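Local coordinates for protein KLLA0E08119p (Kluyveromyces lactis, PDB 3VA7) that probably catalyses, in its urea carboxylase part, the biotin- and ATP-dependent carboxylation of urea to urea-1-carboxylate, which the complete protein then hydrolyses to ammonium and carbon dioxide, at residues A[265-270]-A[447-452]; A[366-371]-A[443-448]. One frame throughout, in Å; residues are numbered along the deposited sequence.

Contact 1: residues A[265-270]-A[447-452]; sequences KVIEET and DYLRSI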
ATOM      1  N   LYS A 265      30.012  12.052   1.307  1.00 48.51           N
ATOM      2  CA  LYS A 265      30.092  12.146  -0.147  1.00 46.27           C
ATOM      3  C   LYS A 265      28.737  11.849  -0.787  1.00 45.01           C
ATOM      4  O   LYS A 265      27.992  11.032  -0.236  1.00 44.33           O
ATOM      5  CB  LYS A 265      31.202  11.248  -0.656  1.00 45.96           C
ATOM      6  CG  LYS A 265      32.504  11.536   0.079  1.00 45.21           C
ATOM      7  CD  LYS A 265      33.715  10.975  -0.657  1.00 44.30           C
ATOM      8  CE  LYS A 265      34.102   9.651  -0.103  1.00 43.67           C
ATOM      9  NZ  LYS A 265      35.575   9.457  -0.161  1.00 46.63           N
ATOM     10  N   VAL A 266      28.383  12.568  -1.871  1.00 43.47           N
ATOM     11  CA  VAL A 266      27.116  12.302  -2.583  1.00 42.43           C
ATOM     12  C   VAL A 266      27.324  12.095  -4.065  1.00 42.06           C
ATOM     13  O   VAL A 266      26.658  11.234  -4.652  1.00 42.64           O
ATOM     14  CB  VAL A 266      25.922  13.322  -2.329  1.00 42.50           C
ATOM     15  CG1 VAL A 266      26.081  14.107  -1.049  1.00 43.39           C
ATOM     16  CG2 VAL A 266      25.766  14.277  -3.440  1.00 41.92           C
ATOM     17  N   ILE A 267      28.248  12.857  -4.666  1.00 40.80           N
ATOM     18  CA  ILE A 267      28.633  12.626  -6.059  1.00 39.55           C
ATOM     19  C   ILE A 267      30.143  12.580  -6.253  1.00 39.57           C
ATOM     20  O   ILE A 267      30.886  13.442  -5.749  1.00 39.62           O
ATOM     21  CB  ILE A 267      28.000  13.674  -7.048  1.00 40.29           C
ATOM     22  CG1 ILE A 267      26.556  13.312  -7.361  1.00 40.86           C
ATOM     23  CG2 ILE A 267      28.757  13.804  -8.379  1.00 36.97           C
ATOM     24  CD1 ILE A 267      25.586  14.296  -6.794  1.00 42.11           C
ATOM     25  N   GLU A 268      30.592  11.583  -7.023  1.00 38.94           N
ATOM     26  CA  GLU A 268      32.008  11.457  -7.355  1.00 38.01           C
ATOM     27  C   GLU A 268      32.204  11.310  -8.846  1.00 38.04           C
ATOM     28  O   GLU A 268      31.296  10.898  -9.554  1.00 38.07           O
ATOM     29  CB  GLU A 268      32.641  10.288  -6.598  1.00 37.54           C
ATOM     30  CG  GLU A 268      32.186  10.152  -5.141  1.00 36.00           C
ATOM     31  CD  GLU A 268      30.978   9.205  -4.945  1.00 36.93           C
ATOM     32  OE1 GLU A 268      30.442   8.625  -5.920  1.00 36.74           O
ATOM     33  OE2 GLU A 268      30.560   9.021  -3.785  1.00 40.31           O
ATOM     34  N   GLU A 269      33.401  11.646  -9.309  1.00 38.51           N
ATOM     35  CA  GLU A 269      33.749  11.599 -10.733  1.00 38.95           C
ATOM     36  C   GLU A 269      35.249  11.297 -11.030  1.00 39.23           C
ATOM     37  O   GLU A 269      36.142  11.511 -10.203  1.00 38.43           O
ATOM     38  CB  GLU A 269      33.375  12.929 -11.408  1.00 38.80           C
ATOM     39  CG  GLU A 269      34.301  14.104 -11.055  1.00 36.95           C
ATOM     40  CD  GLU A 269      33.917  15.367 -11.837  1.00 36.97           C
ATOM     41  OE1 GLU A 269      33.658  16.462 -11.196  1.00 30.91           O
ATOM     42  OE2 GLU A 269      33.873  15.232 -13.097  1.00 31.32           O
ATOM     43  N   THR A 270      35.487  10.846 -12.252  1.00 39.43           N
ATOM     44  CA  THR A 270      36.795  10.526 -12.744  1.00 40.18           C
ATOM     45  C   THR A 270      36.764  10.756 -14.260  1.00 41.11           C
ATOM     46  O   THR A 270      35.724  10.528 -14.914  1.00 40.45           O
ATOM     47  CB  THR A 270      37.217   9.056 -12.347  1.00 39.54           C
ATOM     48  OG1 THR A 270      38.638   8.928 -12.381  1.00 40.08           O
ATOM     49  CG2 THR A 270      36.633   7.996 -13.266  1.00 40.79           C
ATOM     50  N   ASP A 447      15.564  13.893  -6.003  1.00 38.25           N
ATOM     51  CA  ASP A 447      15.281  15.226  -6.459  1.00 39.10           C
ATOM     52  C   ASP A 447      16.443  16.126  -6.112  1.00 39.13           C
ATOM     53  O   ASP A 447      16.847  16.916  -6.925  1.00 39.77           O
ATOM     54  CB  ASP A 447      13.987  15.785  -5.830  1.00 39.51           C
ATOM     55  CG  ASP A 447      13.603  17.126  -6.435  1.00 40.28           C
ATOM     56  OD1 ASP A 447      13.349  17.130  -7.648  1.00 41.40           O
ATOM     57  OD2 ASP A 447      13.630  18.173  -5.733  1.00 41.61           O
ATOM     58  N   TYR A 448      16.941  16.036  -4.891  1.00 39.28           N
ATOM     59  CA  TYR A 448      18.184  16.715  -4.488  1.00 40.09           C
ATOM     60  C   TYR A 448      19.372  16.392  -5.429  1.00 39.49           C
ATOM     61  O   TYR A 448      20.068  17.280  -5.909  1.00 38.98           O
ATOM     62  CB  TYR A 448      18.476  16.271  -3.078  1.00 40.12           C
ATOM     63  CG  TYR A 448      19.769  16.706  -2.505  1.00 42.87           C
ATOM     64  CD1 TYR A 448      20.826  15.804  -2.404  1.00 44.13           C
ATOM     65  CD2 TYR A 448      19.930  17.997  -1.978  1.00 44.41           C
ATOM     66  CE1 TYR A 448      22.020  16.170  -1.828  1.00 46.53           C
ATOM     67  CE2 TYR A 448      21.130  18.386  -1.404  1.00 45.13           C
ATOM     68  CZ  TYR A 448      22.173  17.466  -1.327  1.00 46.99           C
ATOM     69  OH  TYR A 448      23.384  17.801  -0.765  1.00 48.23           O
ATOM     70  N   LEU A 449      19.556  15.112  -5.716  1.00 39.58           N
ATOM     71  CA  LEU A 449      20.558  14.670  -6.688  1.00 40.48           C
ATOM     72  C   LEU A 449      20.361  15.318  -8.041  1.00 40.82           C
ATOM     73  O   LEU A 449      21.336  15.717  -8.664  1.00 41.67           O
ATOM     74  CB  LEU A 449      20.545  13.135  -6.875  1.00 39.79           C
ATOM     75  CG  LEU A 449      21.433  12.187  -6.064  1.00 38.44           C
ATOM     76  CD1 LEU A 449      22.136  12.864  -4.914  1.00 37.48           C
ATOM     77  CD2 LEU A 449      20.630  10.977  -5.610  1.00 36.27           C
ATOM     78  N   ARG A 450      19.113  15.411  -8.490  1.00 41.66           N
ATOM     79  CA  ARG A 450      18.778  15.870  -9.852  1.00 42.60           C
ATOM     80  C   ARG A 450      19.177  17.323 -10.064  1.00 42.98           C
ATOM     81  O   ARG A 450      19.823  17.700 -11.067  1.00 43.12           O
ATOM     82  CB  ARG A 450      17.279  15.730 -10.091  1.00 42.45           C
ATOM     83  CG  ARG A 450      16.894  14.489 -10.826  1.00 41.95           C
ATOM     84  CD  ARG A 450      15.500  14.170 -10.457  1.00 42.12           C
ATOM     85  NE  ARG A 450      15.143  12.855 -10.936  1.00 44.16           N
ATOM     86  CZ  ARG A 450      13.989  12.268 -10.646  1.00 42.91           C
ATOM     87  NH1 ARG A 450      13.138  12.919  -9.873  1.00 44.06           N
ATOM     88  NH2 ARG A 450      13.685  11.056 -11.124  1.00 38.72           N
ATOM     89  N   SER A 451      18.762  18.109  -9.084  1.00 42.92           N
ATOM     90  CA  SER A 451      19.111  19.488  -8.935  1.00 43.51           C
ATOM     91  C   SER A 451      20.644  19.710  -8.933  1.00 43.27           C
ATOM     92  O   SER A 451      21.136  20.586  -9.662  1.00 43.70           O
ATOM     93  CB  SER A 451      18.441  20.015  -7.669  1.00 42.96           C
ATOM     94  OG  SER A 451      19.289  20.942  -7.037  1.00 46.21           O
ATOM     95  N   ILE A 452      21.394  18.925  -8.145  1.00 42.98           N
ATOM     96  CA  ILE A 452      22.878  19.016  -8.177  1.00 42.49           C
ATOM     97  C   ILE A 452      23.441  18.629  -9.532  1.00 42.67           C
ATOM     98  O   ILE A 452      24.024  19.462 -10.188  1.00 42.73           O
ATOM     99  CB  ILE A 452      23.563  18.216  -7.094  1.00 42.44           C
ATOM    100  CG1 ILE A 452      23.178  18.731  -5.714  1.00 40.90           C
ATOM    101  CG2 ILE A 452      25.057  18.299  -7.263  1.00 42.49           C
ATOM    102  CD1 ILE A 452      23.657  17.830  -4.627  1.00 40.53           C
TER
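The Tyr448 ring meets Val266 obliquely, with CG2 of Val266 4.5 Å from CE1 of Tyr448. Over one face of the ring sits CD1 of Ile452, from the next turn of the same helix, 3.6 Å above the plane and displaced toward the rim. Phe377 and Tyr473 each make an edge-to-face contact with the same tyrosine. In Ile452, CG1 lies beside the backbone N (chi1 -62°) and the chain runs on extended, which brings CD1 over the ring and leaves CG2 for the strand. CD1 of Ile452 also reaches Val266 CG2, at 4.3 Å, while CG2 of Ile452 meets CD1 of Ile267 at 4.1 Å. Between the two strand residues comes Leu449: its CD1 is 4.2 Å from Val266 CG2 and 4.2 Å from Ile267 CD1, the leucine side chain running antiparallel alongside both. Val266 and Ile267 are consecutive, yet both point at the helix, consistent with the unusual psi of -38° at Val266. The helix 447-452 runs 40° from the strand 265-270, with the segment axes 10.1 Å apart at closest approach. On the sheet side, Ile364 and Ala366 of the neighbouring strand also touch Ile267. Charged residues of the strand find partners away from the helix: Lys265 pairs with Glu325 and Glu269 with Arg423. What crosses here is therefore wholly apolar and buried, a helix laid on a sheet in the biotin carboxylase part by methyl groups and one aromatic ring, without a hydrogen bond between the segments.

Contact 2: residues A[366-371]-A[443-448]; sequences ARLYAE and ITNIDY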
ATOM      1  N   ALA A 366      26.332   8.784  -8.586  1.00 32.44           N
ATOM      2  CA  ALA A 366      25.483   9.501  -7.639  1.00 32.39           C
ATOM      3  C   ALA A 366      24.977   8.487  -6.617  1.00 32.53           C
ATOM      4  O   ALA A 366      24.657   7.324  -6.952  1.00 32.03           O
ATOM      5  CB  ALA A 366      24.287  10.184  -8.372  1.00 31.36           C
ATOM      6  N   ARG A 367      24.899   8.908  -5.368  1.00 32.83           N
ATOM      7  CA  ARG A 367      24.508   7.975  -4.332  1.00 33.21           C
ATOM      8  C   ARG A 367      23.052   8.184  -3.926  1.00 33.46           C
ATOM      9  O   ARG A 367      22.723   9.178  -3.255  1.00 33.33           O
ATOM     10  CB  ARG A 367      25.398   8.190  -3.122  1.00 33.26           C
ATOM     11  CG  ARG A 367      26.893   8.159  -3.360  1.00 34.02           C
ATOM     12  CD  ARG A 367      27.557   7.784  -2.013  1.00 34.25           C
ATOM     13  NE  ARG A 367      29.010   7.738  -2.053  1.00 32.70           N
ATOM     14  CZ  ARG A 367      29.764   7.559  -0.972  1.00 35.45           C
ATOM     15  NH1 ARG A 367      29.201   7.406   0.218  1.00 34.34           N
ATOM     16  NH2 ARG A 367      31.077   7.543  -1.070  1.00 36.90           N
ATOM     17  N   LEU A 368      22.186   7.254  -4.311  1.00 33.80           N
ATOM     18  CA  LEU A 368      20.788   7.294  -3.899  1.00 34.62           C
ATOM     19  C   LEU A 368      20.622   6.787  -2.487  1.00 35.93           C
ATOM     20  O   LEU A 368      20.856   5.608  -2.223  1.00 35.70           O
ATOM     21  CB  LEU A 368      19.898   6.468  -4.835  1.00 34.60           C
ATOM     22  CG  LEU A 368      18.352   6.624  -4.727  1.00 33.30           C
ATOM     23  CD1 LEU A 368      17.842   7.904  -5.417  1.00 27.95           C
ATOM     24  CD2 LEU A 368      17.620   5.384  -5.298  1.00 29.23           C
ATOM     25  N   TYR A 369      20.204   7.693  -1.600  1.00 37.50           N
ATOM     26  CA  TYR A 369      19.928   7.412  -0.179  1.00 38.46           C
ATOM     27  C   TYR A 369      18.430   7.473   0.161  1.00 39.13           C
ATOM     28  O   TYR A 369      17.697   8.339  -0.353  1.00 39.17           O
ATOM     29  CB  TYR A 369      20.648   8.435   0.713  1.00 38.75           C
ATOM     30  CG  TYR A 369      22.153   8.251   0.826  1.00 40.71           C
ATOM     31  CD1 TYR A 369      22.675   7.303   1.705  1.00 43.53           C
ATOM     32  CD2 TYR A 369      23.047   9.047   0.104  1.00 39.42           C
ATOM     33  CE1 TYR A 369      24.042   7.102   1.839  1.00 43.21           C
ATOM     34  CE2 TYR A 369      24.416   8.864   0.231  1.00 41.03           C
ATOM     35  CZ  TYR A 369      24.909   7.881   1.116  1.00 43.39           C
ATOM     36  OH  TYR A 369      26.256   7.613   1.291  1.00 44.41           O
ATOM     37  N   ALA A 370      17.973   6.582   1.050  1.00 39.70           N
ATOM     38  CA  ALA A 370      16.657   6.698   1.678  1.00 39.36           C
ATOM     39  C   ALA A 370      16.750   7.771   2.752  1.00 40.77           C
ATOM     40  O   ALA A 370      16.965   7.490   3.941  1.00 40.85           O
ATOM     41  CB  ALA A 370      16.257   5.404   2.280  1.00 38.71           C
ATOM     42  N   GLU A 371      16.607   9.015   2.326  1.00 42.36           N
ATOM     43  CA  GLU A 371      16.757  10.178   3.206  1.00 44.45           C
ATOM     44  C   GLU A 371      15.833  11.292   2.747  1.00 45.73           C
ATOM     45  O   GLU A 371      15.479  11.369   1.541  1.00 45.82           O
ATOM     46  CB  GLU A 371      18.139  10.782   3.040  1.00 44.36           C
ATOM     47  CG  GLU A 371      19.162  10.416   4.016  1.00 44.70           C
ATOM     48  CD  GLU A 371      20.520  10.856   3.502  1.00 45.98           C
ATOM     49  OE1 GLU A 371      20.517  11.544   2.439  1.00 42.28           O
ATOM     50  OE2 GLU A 371      21.559  10.496   4.142  1.00 45.25           O
ATOM     51  N   ILE A 443      11.110   8.074   1.224  1.00 42.92           N
ATOM     52  CA  ILE A 443      11.642   9.304   0.743  1.00 42.91           C
ATOM     53  C   ILE A 443      13.122   9.070   0.317  1.00 42.61           C
ATOM     54  O   ILE A 443      13.893   8.386   1.013  1.00 42.49           O
ATOM     55  CB  ILE A 443      11.529  10.400   1.834  1.00 43.67           C
ATOM     56  CG1 ILE A 443      10.063  10.529   2.336  1.00 45.91           C
ATOM     57  CG2 ILE A 443      12.101  11.764   1.301  1.00 42.55           C
ATOM     58  CD1 ILE A 443       9.893  11.329   3.666  1.00 47.92           C
ATOM     59  N   THR A 444      13.491   9.628  -0.838  1.00 41.73           N
ATOM     60  CA  THR A 444      14.832   9.496  -1.385  1.00 41.04           C
ATOM     61  C   THR A 444      15.430  10.862  -1.570  1.00 40.35           C
ATOM     62  O   THR A 444      14.785  11.868  -1.277  1.00 40.12           O
ATOM     63  CB  THR A 444      14.870   8.722  -2.747  1.00 41.57           C
ATOM     64  OG1 THR A 444      14.314   9.502  -3.830  1.00 41.30           O
ATOM     65  CG2 THR A 444      14.134   7.366  -2.617  1.00 40.95           C
ATOM     66  N   ASN A 445      16.663  10.893  -2.049  1.00 38.98           N
ATOM     67  CA  ASN A 445      17.336  12.143  -2.270  1.00 38.18           C
ATOM     68  C   ASN A 445      17.406  12.378  -3.761  1.00 37.48           C
ATOM     69  O   ASN A 445      18.236  13.113  -4.245  1.00 38.65           O
ATOM     70  CB  ASN A 445      18.718  12.139  -1.589  1.00 38.75           C
ATOM     71  CG  ASN A 445      19.710  11.065  -2.183  1.00 39.69           C
ATOM     72  OD1 ASN A 445      19.319  10.057  -2.765  1.00 38.12           O
ATOM     73  ND2 ASN A 445      20.999  11.313  -2.013  1.00 41.38           N
ATOM     74  N   ILE A 446      16.515  11.753  -4.508  1.00 36.38           N
ATOM     75  CA  ILE A 446      16.650  11.747  -5.954  1.00 35.27           C
ATOM     76  C   ILE A 446      16.541  13.160  -6.509  1.00 36.62           C
ATOM     77  O   ILE A 446      17.306  13.570  -7.369  1.00 36.43           O
ATOM     78  CB  ILE A 446      15.654  10.741  -6.622  1.00 34.41           C
ATOM     79  CG1 ILE A 446      15.950  10.515  -8.087  1.00 32.29           C
ATOM     80  CG2 ILE A 446      14.144  11.114  -6.414  1.00 34.75           C
ATOM     81  CD1 ILE A 446      17.378  10.062  -8.418  1.00 30.75           C
ATOM     82  N   ASP A 447      15.564  13.893  -6.003  1.00 38.25           N
ATOM     83  CA  ASP A 447      15.281  15.226  -6.459  1.00 39.10           C
ATOM     84  C   ASP A 447      16.443  16.126  -6.112  1.00 39.13           C
ATOM     85  O   ASP A 447      16.847  16.916  -6.925  1.00 39.77           O
ATOM     86  CB  ASP A 447      13.987  15.785  -5.830  1.00 39.51           C
ATOM     87  CG  ASP A 447      13.603  17.126  -6.435  1.00 40.28           C
ATOM     88  OD1 ASP A 447      13.349  17.130  -7.648  1.00 41.40           O
ATOM     89  OD2 ASP A 447      13.630  18.173  -5.733  1.00 41.61           O
ATOM     90  N   TYR A 448      16.941  16.036  -4.891  1.00 39.28           N
ATOM     91  CA  TYR A 448      18.184  16.715  -4.488  1.00 40.09           C
ATOM     92  C   TYR A 448      19.372  16.392  -5.429  1.00 39.49           C
ATOM     93  O   TYR A 448      20.068  17.280  -5.909  1.00 38.98           O
ATOM     94  CB  TYR A 448      18.476  16.271  -3.078  1.00 40.12           C
ATOM     95  CG  TYR A 448      19.769  16.706  -2.505  1.00 42.87           C
ATOM     96  CD1 TYR A 448      20.826  15.804  -2.404  1.00 44.13           C
ATOM     97  CD2 TYR A 448      19.930  17.997  -1.978  1.00 44.41           C
ATOM     98  CE1 TYR A 448      22.020  16.170  -1.828  1.00 46.53           C
ATOM     99  CE2 TYR A 448      21.130  18.386  -1.404  1.00 45.13           C
ATOM    100  CZ  TYR A 448      22.173  17.466  -1.327  1.00 46.99           C
ATOM    101  OH  TYR A 448      23.384  17.801  -0.765  1.00 48.23           O
TER
HETATM  102  O   HOH W   1      21.723  13.196   0.171  1.00 41.25           O
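Asn445 holds segment 366-371 by its amide. Its ND2 donates to Arg367 O at 3.0 Å, nearly straight (168° at the hydrogen), in the amide plane and close to the line of the C=O bond. Its OD1 accepts from Tyr369 N at 2.8 Å, this donor standing 51° out of the carbonyl plane. With CG placed between its own N and carbonyl carbon (chi1 64°), the amide reaches both partners on the strand. The backbone adds a weak bond from Asn445 N to Tyr369 O, 3.2 Å. ND2 also lies at the edge of the Tyr369 ring, 3.7 Å from CD2, and gives a hydrogen to a water 3.0 Å away, which in turn donates to Glu371 OE1. Alongside, CD1 of Leu368 packs on CD1 of Ile446, 3.7 Å apart. In the second shell, Thr444 OG1 accepts from Ile446 N in an ST turn, fixing the approach to the helix, and Arg367 NH1 donates to Tyr369 OH while its NE is salt-bridged to Glu268. A leucine in place of Asn445 would probably leave Arg367 O and Tyr369 N without these mates and the water without its donor. The amide thus satisfies one backbone C=O and one N-H at once, tying the loop before helix 446-454 to strand 362-372 within the biotin carboxylase part; an acceptor for ND2 and a donor for OD1 fix which way round it sits.

The centres of the two contacts lie about 9 Å apart, and both end on helix 446-454: contact 2 takes the loop leading into it and its first turn, contact 1 the turns that follow, with Asp447 and Tyr448 common to both. Along the chain the order is 265-270, 366-371, then the helix. The two strands are antiparallel neighbours in one sheet, where Val266 O and Arg367 N probably hydrogen-bond at 3.0 Å. A polar anchor at the helix start and an apolar seat further along thus fasten one helix to adjoining strands, joining regions of the biotin carboxylase part that are distant in sequence.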